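Local coordinates for protein aminopentol aminotransferase (Sphingopyxis macrogoltabida, PDB 6HBS) that transfers the amino group of aminopentol, the hydrolysed form of fumonisin B1, to pyruvate with the help of pyridoxal 5'-phosphate, giving 2-keto-HFB1 and L-alanine, at residues I56-Y62 / V370-H376; Y169-N173 / V192-R198; R233-V238 / A342-Q346. All coordinates share one frame; numbering follows the deposited sequence.

Contact 1: I56-Y62 / V370-H376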
loop_
_atom_site.group_PDB
_atom_site.type_symbol
_atom_site.label_atom_id
_atom_site.label_comp_id
_atom_site.label_asym_id
_atom_site.label_seq_id
_atom_site.Cartn_x
_atom_site.Cartn_y
_atom_site.Cartn_z
ATOM N N ILE A 56 -21.978 -9.337 15.668
ATOM C CA ILE A 56 -22.474 -8.430 14.667
ATOM C C ILE A 56 -21.507 -7.237 14.648
ATOM O O ILE A 56 -21.283 -6.593 15.679
ATOM C CB ILE A 56 -23.927 -8.009 14.947
ATOM C CG1 ILE A 56 -24.858 -9.224 15.042
ATOM C CG2 ILE A 56 -24.387 -7.053 13.868
ATOM C CD1 ILE A 56 -26.238 -8.897 15.610
ATOM N N ASP A 57 -20.946 -6.955 13.465
ATOM C CA ASP A 57 -19.754 -6.117 13.364
ATOM C C ASP A 57 -20.119 -4.678 12.959
ATOM O O ASP A 57 -20.417 -4.440 11.814
ATOM C CB ASP A 57 -18.775 -6.766 12.388
ATOM C CG ASP A 57 -17.578 -5.899 12.035
ATOM O OD1 ASP A 57 -17.134 -5.126 12.904
ATOM O OD2 ASP A 57 -17.177 -5.950 10.856
ATOM N N TYR A 58 -20.037 -3.718 13.894
ATOM C CA TYR A 58 -20.325 -2.314 13.569
ATOM C C TYR A 58 -19.037 -1.550 13.228
ATOM O O TYR A 58 -19.089 -0.347 13.040
ATOM C CB TYR A 58 -21.180 -1.639 14.660
ATOM C CG TYR A 58 -22.581 -2.184 14.648
ATOM C CD1 TYR A 58 -23.498 -1.732 13.717
ATOM C CD2 TYR A 58 -22.942 -3.246 15.446
ATOM C CE1 TYR A 58 -24.778 -2.269 13.640
ATOM C CE2 TYR A 58 -24.205 -3.820 15.364
ATOM C CZ TYR A 58 -25.142 -3.302 14.484
ATOM O OH TYR A 58 -26.388 -3.842 14.366
ATOM N N MET A 59 -17.908 -2.248 13.073
ATOM C CA MET A 59 -16.703 -1.598 12.509
ATOM C C MET A 59 -16.630 -1.778 10.993
ATOM O O MET A 59 -15.976 -1.002 10.312
ATOM C CB MET A 59 -15.415 -2.151 13.107
ATOM C CG MET A 59 -15.265 -1.952 14.567
ATOM S SD MET A 59 -15.935 -0.400 15.154
ATOM C CE MET A 59 -14.917 0.840 14.384
ATOM N N CYS A 60 -17.309 -2.788 10.457
ATOM C CA CYS A 60 -17.190 -3.134 9.012
ATOM C C CYS A 60 -15.699 -3.102 8.603
ATOM O O CYS A 60 -15.308 -2.510 7.600
ATOM C CB CYS A 60 -17.951 -2.185 8.106
ATOM S SG CYS A 60 -19.744 -2.173 8.349
ATOM N N ALA A 61 -14.879 -3.765 9.404
ATOM C CA ALA A 61 -13.440 -3.917 9.128
ATOM C C ALA A 61 -12.745 -2.540 9.093
ATOM O O ALA A 61 -11.720 -2.384 8.443
ATOM C CB ALA A 61 -13.288 -4.679 7.823
ATOM N N TYR A 62 -13.318 -1.554 9.802
ATOM C CA TYR A 62 -12.876 -0.134 9.882
ATOM C C TYR A 62 -13.091 0.564 8.552
ATOM O O TYR A 62 -12.360 1.454 8.203
ATOM C CB TYR A 62 -11.421 0.002 10.356
ATOM C CG TYR A 62 -11.263 -0.146 11.841
ATOM C CD1 TYR A 62 -11.131 -1.387 12.441
ATOM C CD2 TYR A 62 -11.239 0.970 12.656
ATOM C CE1 TYR A 62 -10.999 -1.512 13.818
ATOM C CE2 TYR A 62 -11.079 0.870 14.027
ATOM C CZ TYR A 62 -10.953 -0.374 14.606
ATOM O OH TYR A 62 -10.812 -0.441 15.959
ATOM N N VAL A 370 -22.157 -8.368 20.042
ATOM C CA VAL A 370 -22.159 -7.146 19.266
ATOM C C VAL A 370 -20.789 -6.495 19.446
ATOM O O VAL A 370 -20.295 -6.443 20.558
ATOM C CB VAL A 370 -23.278 -6.201 19.733
ATOM C CG1 VAL A 370 -23.139 -4.790 19.198
ATOM C CG2 VAL A 370 -24.640 -6.785 19.403
ATOM N N TYR A 371 -20.185 -6.069 18.331
ATOM C CA TYR A 371 -18.935 -5.338 18.361
ATOM C C TYR A 371 -19.236 -3.877 18.036
ATOM O O TYR A 371 -19.471 -3.531 16.890
ATOM C CB TYR A 371 -17.924 -5.924 17.368
ATOM C CG TYR A 371 -16.485 -5.505 17.572
ATOM C CD1 TYR A 371 -16.076 -4.187 17.390
ATOM C CD2 TYR A 371 -15.516 -6.437 17.926
ATOM C CE1 TYR A 371 -14.745 -3.809 17.565
ATOM C CE2 TYR A 371 -14.181 -6.077 18.097
ATOM C CZ TYR A 371 -13.796 -4.759 17.908
ATOM O OH TYR A 371 -12.497 -4.419 18.078
ATOM N N VAL A 372 -19.147 -3.032 19.059
ATOM C CA VAL A 372 -19.239 -1.591 18.929
ATOM C C VAL A 372 -17.992 -0.972 19.579
ATOM O O VAL A 372 -17.294 -1.612 20.372
ATOM C CB VAL A 372 -20.514 -1.042 19.590
ATOM C CG1 VAL A 372 -21.756 -1.402 18.809
ATOM C CG2 VAL A 372 -20.624 -1.461 21.050
ATOM N N HIS A 373 -17.720 0.287 19.243
ATOM C CA HIS A 373 -16.441 0.894 19.536
ATOM C C HIS A 373 -16.634 2.123 20.401
ATOM O O HIS A 373 -17.425 2.987 20.049
ATOM C CB HIS A 373 -15.694 1.227 18.244
ATOM C CG HIS A 373 -14.214 1.380 18.425
ATOM N ND1 HIS A 373 -13.645 2.340 19.242
ATOM C CD2 HIS A 373 -13.184 0.741 17.829
ATOM C CE1 HIS A 373 -12.334 2.226 19.202
ATOM N NE2 HIS A 373 -12.020 1.244 18.343
ATOM N N PRO A 374 -15.930 2.229 21.551
ATOM C CA PRO A 374 -16.105 3.368 22.448
ATOM C C PRO A 374 -15.359 4.661 22.094
ATOM O O PRO A 374 -15.660 5.674 22.744
ATOM C CB PRO A 374 -15.550 2.818 23.770
ATOM C CG PRO A 374 -14.463 1.903 23.349
ATOM C CD PRO A 374 -15.022 1.222 22.123
ATOM N N TYR A 375 -14.437 4.657 21.093
ATOM C CA TYR A 375 -13.729 5.934 20.759
ATOM C C TYR A 375 -13.631 6.232 19.247
ATOM O O TYR A 375 -13.324 7.365 18.877
ATOM C CB TYR A 375 -12.393 6.025 21.517
ATOM C CG TYR A 375 -11.293 5.099 21.082
ATOM C CD1 TYR A 375 -10.639 5.277 19.864
ATOM C CD2 TYR A 375 -10.874 4.060 21.895
ATOM C CE1 TYR A 375 -9.604 4.441 19.456
ATOM C CE2 TYR A 375 -9.851 3.204 21.495
ATOM C CZ TYR A 375 -9.204 3.406 20.281
ATOM O OH TYR A 375 -8.215 2.561 19.881
ATOM N N HIS A 376 -13.922 5.261 18.381
ATOM C CA HIS A 376 -13.784 5.393 16.934
ATOM C C HIS A 376 -15.161 5.267 16.312
ATOM O O HIS A 376 -15.973 4.431 16.748
ATOM C CB HIS A 376 -12.836 4.320 16.374
ATOM C CG HIS A 376 -12.430 4.479 14.939
ATOM N ND1 HIS A 376 -13.319 4.305 13.885
ATOM C CD2 HIS A 376 -11.214 4.733 14.381
ATOM C CE1 HIS A 376 -12.682 4.481 12.737
ATOM N NE2 HIS A 376 -11.367 4.743 13.017
HETATM O O HOH W 1 -10.577 -2.810 17.009
#
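Met59 reaches from the 56-62 segment into a row of three aromatic side chains, Tyr371, His373 and His376. Its CB leads to CG, which lies 3.6 Å from Tyr371 CE1, oblique to that ring. The chain then bends at chi2 (-36°) and again at chi3 (-65°), carrying SD to 3.5 Å from His373 CB, at the imidazole edge; with Tyr371 it makes a more distant, oblique Met-aromatic contact. At the tip, CE stands 3.8 Å from His376 ND1 and also lies against one face of Tyr62, offset toward the rim.

The Tyr62 ring turns its own edge to the face of His376, a T-shaped pair with planes at 81° and CE2 over the middle of the imidazole. The side chains of Tyr62 and of Lys258, probably the cofactor-bearing lysine, come within about 5 Å, beside the pyridoxal phosphate pocket. One water joins the two phenols, 2.6 Å from Tyr62 OH and 2.7 Å from Tyr371 OH. Upstream the segments run as parallel strands: Tyr371 N gives a nearly straight bond of 2.9 Å to Ile56 O, and Tyr58 N returns one of 3.1 Å to Tyr371 O. Asp57 OD1 accepts from Met59 N, an Asx turn at the strand end, while OD2 is held by Tyr69.

Strand 370-371 lies at one edge of the small mixed sheet of this chain, beside strand 54-57. Helix 386-405 packs on Ile56 and Val370 and bonds Tyr58 through Thr392, helix 356-367 meets Val372, and Thr89 of the second subunit packs on Met59, Tyr62 and Tyr371.

Contact 2: Y169-N173 / V192-R198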
loop_
_atom_site.group_PDB
_atom_site.type_symbol
_atom_site.label_atom_id
_atom_site.label_comp_id
_atom_site.label_asym_id
_atom_site.label_seq_id
_atom_site.Cartn_x
_atom_site.Cartn_y
_atom_site.Cartn_z
ATOM N N TYR A 169 -2.375 24.627 9.578
ATOM C CA TYR A 169 -3.605 24.064 10.137
ATOM C C TYR A 169 -4.660 25.153 10.266
ATOM O O TYR A 169 -4.329 26.357 10.427
ATOM C CB TYR A 169 -3.305 23.341 11.442
ATOM C CG TYR A 169 -2.296 22.226 11.297
ATOM C CD1 TYR A 169 -2.648 20.985 10.780
ATOM C CD2 TYR A 169 -0.966 22.436 11.619
ATOM C CE1 TYR A 169 -1.704 19.976 10.623
ATOM C CE2 TYR A 169 -0.009 21.446 11.455
ATOM C CZ TYR A 169 -0.380 20.206 10.968
ATOM O OH TYR A 169 0.576 19.245 10.805
ATOM N N TYR A 170 -5.918 24.718 10.147
ATOM C CA TYR A 170 -7.100 25.523 10.398
ATOM C C TYR A 170 -8.042 24.687 11.280
ATOM O O TYR A 170 -7.841 23.485 11.438
ATOM C CB TYR A 170 -7.773 25.953 9.089
ATOM C CG TYR A 170 -8.302 24.800 8.259
ATOM C CD1 TYR A 170 -7.516 24.149 7.314
ATOM C CD2 TYR A 170 -9.578 24.322 8.452
ATOM C CE1 TYR A 170 -7.999 23.074 6.578
ATOM C CE2 TYR A 170 -10.086 23.259 7.721
ATOM C CZ TYR A 170 -9.295 22.622 6.782
ATOM O OH TYR A 170 -9.816 21.535 6.106
ATOM N N THR A 171 -9.063 25.331 11.849
ATOM C CA THR A 171 -10.117 24.625 12.645
ATOM C C THR A 171 -11.218 24.142 11.706
ATOM O O THR A 171 -11.805 24.920 10.966
ATOM C CB THR A 171 -10.713 25.539 13.723
ATOM O OG1 THR A 171 -9.592 25.908 14.507
ATOM C CG2 THR A 171 -11.767 24.867 14.580
ATOM N N TYR A 172 -11.505 22.839 11.744
ATOM C CA TYR A 172 -12.527 22.272 10.897
ATOM C C TYR A 172 -13.846 22.996 11.160
ATOM O O TYR A 172 -14.164 23.236 12.315
ATOM C CB TYR A 172 -12.702 20.759 11.143
ATOM C CG TYR A 172 -13.540 20.096 10.077
ATOM C CD1 TYR A 172 -12.986 19.733 8.853
ATOM C CD2 TYR A 172 -14.890 19.859 10.264
ATOM C CE1 TYR A 172 -13.744 19.135 7.856
ATOM C CE2 TYR A 172 -15.655 19.247 9.282
ATOM C CZ TYR A 172 -15.080 18.867 8.080
ATOM O OH TYR A 172 -15.850 18.329 7.095
ATOM N N ASN A 173 -14.613 23.272 10.088
ATOM C CA ASN A 173 -15.940 23.842 10.153
ATOM C C ASN A 173 -15.895 25.322 10.565
ATOM O O ASN A 173 -16.936 25.879 10.908
ATOM C CB ASN A 173 -16.908 23.041 11.044
ATOM C CG ASN A 173 -17.797 22.131 10.216
ATOM O OD1 ASN A 173 -17.912 22.343 9.013
ATOM N ND2 ASN A 173 -18.448 21.157 10.844
ATOM N N VAL A 192 -5.836 22.781 0.002
ATOM C CA VAL A 192 -6.647 22.570 1.201
ATOM C C VAL A 192 -7.147 21.116 1.192
ATOM O O VAL A 192 -7.836 20.691 0.244
ATOM C CB VAL A 192 -7.891 23.493 1.197
ATOM C CG1 VAL A 192 -8.867 23.116 2.307
ATOM C CG2 VAL A 192 -7.524 24.964 1.285
ATOM N N PHE A 193 -6.829 20.378 2.241
ATOM C CA PHE A 193 -7.390 19.059 2.485
ATOM C C PHE A 193 -8.546 19.219 3.471
ATOM O O PHE A 193 -8.379 19.886 4.528
ATOM C CB PHE A 193 -6.366 18.107 3.105
ATOM C CG PHE A 193 -5.381 17.497 2.141
ATOM C CD1 PHE A 193 -4.460 18.277 1.470
ATOM C CD2 PHE A 193 -5.377 16.122 1.914
ATOM C CE1 PHE A 193 -3.544 17.702 0.594
ATOM C CE2 PHE A 193 -4.467 15.555 1.041
ATOM C CZ PHE A 193 -3.555 16.339 0.377
ATOM N N ALA A 194 -9.681 18.593 3.134
ATOM C CA ALA A 194 -10.844 18.482 4.014
ATOM C C ALA A 194 -11.422 17.059 3.931
ATOM O O ALA A 194 -11.654 16.573 2.851
ATOM C CB ALA A 194 -11.860 19.502 3.590
ATOM N N THR A 195 -11.687 16.436 5.084
ATOM C CA THR A 195 -12.604 15.308 5.180
ATOM C C THR A 195 -14.022 15.857 5.031
ATOM O O THR A 195 -14.284 17.026 5.310
ATOM C CB THR A 195 -12.422 14.522 6.480
ATOM O OG1 THR A 195 -12.724 15.305 7.638
ATOM C CG2 THR A 195 -11.030 13.959 6.589
ATOM N N PRO A 196 -14.970 15.069 4.516
ATOM C CA PRO A 196 -16.283 15.605 4.178
ATOM C C PRO A 196 -17.186 15.835 5.395
ATOM O O PRO A 196 -18.145 16.573 5.277
ATOM C CB PRO A 196 -16.896 14.577 3.224
ATOM C CG PRO A 196 -16.159 13.291 3.527
ATOM C CD PRO A 196 -14.808 13.661 4.092
ATOM N N PHE A 197 -16.854 15.227 6.532
ATOM C CA PHE A 197 -17.364 15.661 7.841
ATOM C C PHE A 197 -16.257 15.425 8.871
ATOM O O PHE A 197 -15.189 14.856 8.531
ATOM C CB PHE A 197 -18.708 14.991 8.164
ATOM C CG PHE A 197 -18.741 13.488 8.250
ATOM C CD1 PHE A 197 -18.949 12.709 7.118
ATOM C CD2 PHE A 197 -18.641 12.860 9.487
ATOM C CE1 PHE A 197 -19.019 11.323 7.224
ATOM C CE2 PHE A 197 -18.705 11.473 9.590
ATOM C CZ PHE A 197 -18.877 10.706 8.457
ATOM N N ARG A 198 -16.481 15.856 10.120
ATOM C CA ARG A 198 -15.531 15.632 11.177
ATOM C C ARG A 198 -15.723 14.208 11.699
ATOM O O ARG A 198 -16.786 13.890 12.291
ATOM C CB ARG A 198 -15.715 16.641 12.314
ATOM C CG ARG A 198 -14.675 16.515 13.418
ATOM C CD ARG A 198 -13.304 16.947 12.931
ATOM N NE ARG A 198 -12.344 16.951 14.021
ATOM C CZ ARG A 198 -11.089 17.363 13.914
ATOM N NH1 ARG A 198 -10.570 17.630 12.718
ATOM N NH2 ARG A 198 -10.385 17.515 15.022
#
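Tyr172 and Tyr170 reach the 192-198 segment through different first torsions. In Tyr172, CG stands opposite the backbone N (chi1 -168°), which sends the ring across to the chain around Thr195; in Tyr170, CG sits between the backbone N and the carbonyl carbon (chi1 63°), which drops the phenol toward Phe193. Each hydroxyl donates to a main-chain oxygen: Tyr170 OH to Phe193 O at 2.7 Å, with that oxygen in the plane of the phenol at its edge, and Tyr172 OH to Thr195 O, also at 2.7 Å but from 37° above the carbonyl plane. An alanine in place of Tyr172 is likely to leave Thr195 O without its phenol donor and to open a gap beside Arg198 CB.

Strands 167-170 and 189-194 flank strand 137-141 in the seven-stranded mixed sheet of this class-III aminotransferase, and helix 175-184 connects them in a beta-alpha-beta crossover; both phenols reach past strand 137-141, where Ala141 touches each of them, to the 192-198 chain. Beyond the strand end, Thr195 OG1 donates to Phe197 O at 2.7 Å and fixes the turn through Pro196; the Thr195 side chain comes within about 4 Å of the pyridoxal phosphate, so the turn lies beside the cofactor pocket.

Arg198 runs alongside Tyr172 but points the other way, its CB 3.9 Å from Tyr172 CD2. The guanidinium is held by Lys142 O and a salt bridge to Glu203, while Phe212 meets the Tyr172 ring.

Contact 3: R233-V238 / A342-Q346. With PLP (pyridoxal-5'-phosphate), chain C.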
loop_
_atom_site.group_PDB
_atom_site.type_symbol
_atom_site.label_atom_id
_atom_site.label_comp_id
_atom_site.label_asym_id
_atom_site.label_seq_id
_atom_site.Cartn_x
_atom_site.Cartn_y
_atom_site.Cartn_z
ATOM N N ARG A 233 -12.568 7.543 4.050
ATOM C CA ARG A 233 -13.381 6.986 5.088
ATOM C C ARG A 233 -14.878 7.014 4.738
ATOM O O ARG A 233 -15.597 5.999 4.957
ATOM C CB ARG A 233 -13.158 7.668 6.436
ATOM C CG ARG A 233 -13.545 6.746 7.585
ATOM C CD ARG A 233 -13.368 7.336 8.965
ATOM N NE ARG A 233 -11.972 7.613 9.260
ATOM C CZ ARG A 233 -11.504 8.048 10.427
ATOM N NH1 ARG A 233 -12.262 7.986 11.514
ATOM N NH2 ARG A 233 -10.259 8.503 10.510
ATOM N N ALA A 234 -15.374 8.161 4.266
ATOM C CA ALA A 234 -16.838 8.364 4.084
ATOM C C ALA A 234 -17.323 7.982 2.674
ATOM O O ALA A 234 -18.524 7.877 2.450
ATOM C CB ALA A 234 -17.174 9.806 4.390
ATOM N N GLY A 235 -16.397 7.810 1.717
ATOM C CA GLY A 235 -16.772 7.600 0.351
ATOM C C GLY A 235 -17.728 6.406 0.224
ATOM O O GLY A 235 -17.518 5.361 0.835
ATOM N N PHE A 236 -18.837 6.648 -0.476
ATOM C CA PHE A 236 -19.888 5.707 -0.823
ATOM C C PHE A 236 -20.778 5.328 0.362
ATOM O O PHE A 236 -21.700 4.522 0.176
ATOM C CB PHE A 236 -19.333 4.448 -1.493
ATOM C CG PHE A 236 -18.676 4.782 -2.795
ATOM C CD1 PHE A 236 -19.385 5.441 -3.773
ATOM C CD2 PHE A 236 -17.363 4.417 -3.051
ATOM C CE1 PHE A 236 -18.792 5.736 -4.983
ATOM C CE2 PHE A 236 -16.786 4.702 -4.277
ATOM C CZ PHE A 236 -17.494 5.358 -5.231
ATOM N N ARG A 237 -20.574 5.926 1.534
ATOM C CA ARG A 237 -21.568 5.805 2.603
ATOM C C ARG A 237 -22.331 7.143 2.789
ATOM O O ARG A 237 -23.316 7.197 3.519
ATOM C CB ARG A 237 -20.925 5.297 3.895
ATOM C CG ARG A 237 -20.744 3.789 3.978
ATOM C CD ARG A 237 -20.270 3.405 5.362
ATOM N NE ARG A 237 -20.041 1.991 5.498
ATOM C CZ ARG A 237 -18.887 1.384 5.211
ATOM N NH1 ARG A 237 -17.903 2.092 4.666
ATOM N NH2 ARG A 237 -18.731 0.089 5.473
ATOM N N VAL A 238 -21.904 8.211 2.116
ATOM C CA VAL A 238 -22.621 9.493 2.131
ATOM C C VAL A 238 -23.445 9.624 0.839
ATOM O O VAL A 238 -24.585 10.058 0.866
ATOM C CB VAL A 238 -21.657 10.680 2.342
ATOM C CG1 VAL A 238 -22.357 12.022 2.156
ATOM C CG2 VAL A 238 -20.992 10.612 3.700
ATOM N N ALA A 342 -26.040 8.537 10.801
ATOM C CA ALA A 342 -26.419 7.301 11.484
ATOM C C ALA A 342 -25.716 6.087 10.859
ATOM O O ALA A 342 -25.494 5.101 11.558
ATOM C CB ALA A 342 -27.918 7.101 11.454
ATOM N N GLN A 343 -25.373 6.160 9.565
ATOM C CA GLN A 343 -24.664 5.043 8.858
ATOM C C GLN A 343 -23.146 5.005 9.176
ATOM O O GLN A 343 -22.453 4.045 8.764
ATOM C CB GLN A 343 -24.913 5.133 7.345
ATOM C CG GLN A 343 -24.294 6.328 6.619
ATOM C CD GLN A 343 -25.180 7.544 6.489
ATOM O OE1 GLN A 343 -25.972 7.820 7.381
ATOM N NE2 GLN A 343 -25.045 8.286 5.391
ATOM N N MET A 344 -22.594 6.060 9.796
ATOM C CA MET A 344 -21.197 6.077 10.258
ATOM C C MET A 344 -21.158 6.730 11.627
ATOM O O MET A 344 -20.584 7.804 11.777
ATOM C CB MET A 344 -20.280 6.876 9.327
ATOM C CG MET A 344 -20.116 6.252 7.987
ATOM S SD MET A 344 -18.980 7.150 6.876
ATOM C CE MET A 344 -17.530 7.458 7.874
ATOM N N PRO A 345 -21.779 6.107 12.649
ATOM C CA PRO A 345 -22.054 6.803 13.901
ATOM C C PRO A 345 -20.918 6.771 14.910
ATOM O O PRO A 345 -20.155 5.804 14.996
ATOM C CB PRO A 345 -23.299 6.045 14.434
ATOM C CG PRO A 345 -23.095 4.631 13.959
ATOM C CD PRO A 345 -22.380 4.760 12.617
ATOM N N GLN A 346 -20.803 7.874 15.645
ATOM C CA GLN A 346 -19.989 7.950 16.847
ATOM C C GLN A 346 -20.986 7.928 18.014
ATOM O O GLN A 346 -21.924 8.734 18.053
ATOM C CB GLN A 346 -19.154 9.229 16.824
ATOM C CG GLN A 346 -18.165 9.378 17.962
ATOM C CD GLN A 346 -16.857 8.693 17.650
ATOM O OE1 GLN A 346 -16.800 7.463 17.613
ATOM N NE2 GLN A 346 -15.809 9.490 17.425
HETATM N N1 PLP C . -7.784 9.330 5.062
HETATM C C2 PLP C . -8.836 9.054 5.864
HETATM C C2A PLP C . -9.958 10.046 6.063
HETATM C C3 PLP C . -8.924 7.739 6.493
HETATM O O3 PLP C . -9.967 7.424 7.289
HETATM C C4 PLP C . -7.853 6.748 6.243
HETATM C C4A PLP C . -7.984 5.413 6.886
HETATM C C5 PLP C . -6.715 7.204 5.390
HETATM C C6 PLP C . -6.767 8.472 4.826
HETATM C C5A PLP C . -5.525 6.304 5.059
HETATM O O4P PLP C . -5.949 5.071 4.425
HETATM P P PLP C . -4.983 3.813 4.710
HETATM O O1P PLP C . -5.100 3.442 6.118
HETATM O O2P PLP C . -3.601 4.322 4.415
HETATM O O3P PLP C . -5.556 2.798 3.744
#
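The flat amide of Gln343 meets the 233-238 loop at its NE2 edge: Gln343 NE2 donates to Arg237 O at 2.8 Å, almost straight at 168° and lying in both the amide and the carbonyl plane. This is the one hydrogen bond between the segments. A second flat group, the guanidinium of Arg233, presents its edge to the phenolic oxygen of pyridoxal phosphate: Arg233 NE donates to PLP O3 at 2.8 Å and 171°, and NH2 adds a weak bond of 3.4 Å to the same PLP O3. The bend at chi3 (-64°) of an otherwise extended chain brings NE to that oxygen. Arg233 CB also lies 3.3 Å from PLP O3. NH1 is held by Asn377 OD1, a second-shell contact that fixes how the group is turned. A positive group here would probably favour the ionised form of the cofactor's phenol.

The rest is van der Waals packing by Met344, which lies against Arg233, Ala234 and Arg237: Met344 CG meets Arg237 CD at 3.9 Å, its SD lies 3.7 Å from Ala234 CA, and its CE ends 3.8 Å from Arg233 O. Arg237, extended from CG to NE, crosses Met344 at about a right angle, and its guanidinium goes on to Leu380 O and Gly63 O.

The 233-238 loop follows strand 226-230 of the large sheet, and the 342-346 loop joins strands 336-339 and 346-349. Strand 197-198 touches both through Phe197, helix 310-332 packs on Gln343, and helix 292-307 on Phe236.

All three contacts are buried, and none is a surface patch. Contact 1 joins the small mixed sheet by backbone pairing and an aromatic cluster, and it alone borders the second subunit; contact 2 belongs to the large sheet and relies on phenols donating to main-chain oxygens; contact 3, between two loops, combines one side-chain amide hydrogen bond with methionine packing and alone binds the cofactor. Contacts 1 and 2 lie on opposite sides of the chain's centre, about 24 Å between centres, with contact 3 touching both. Pro196 of contact 2 packs on Ala234, while Cys60 and His376 of contact 1 adjoin Arg237 and Arg233.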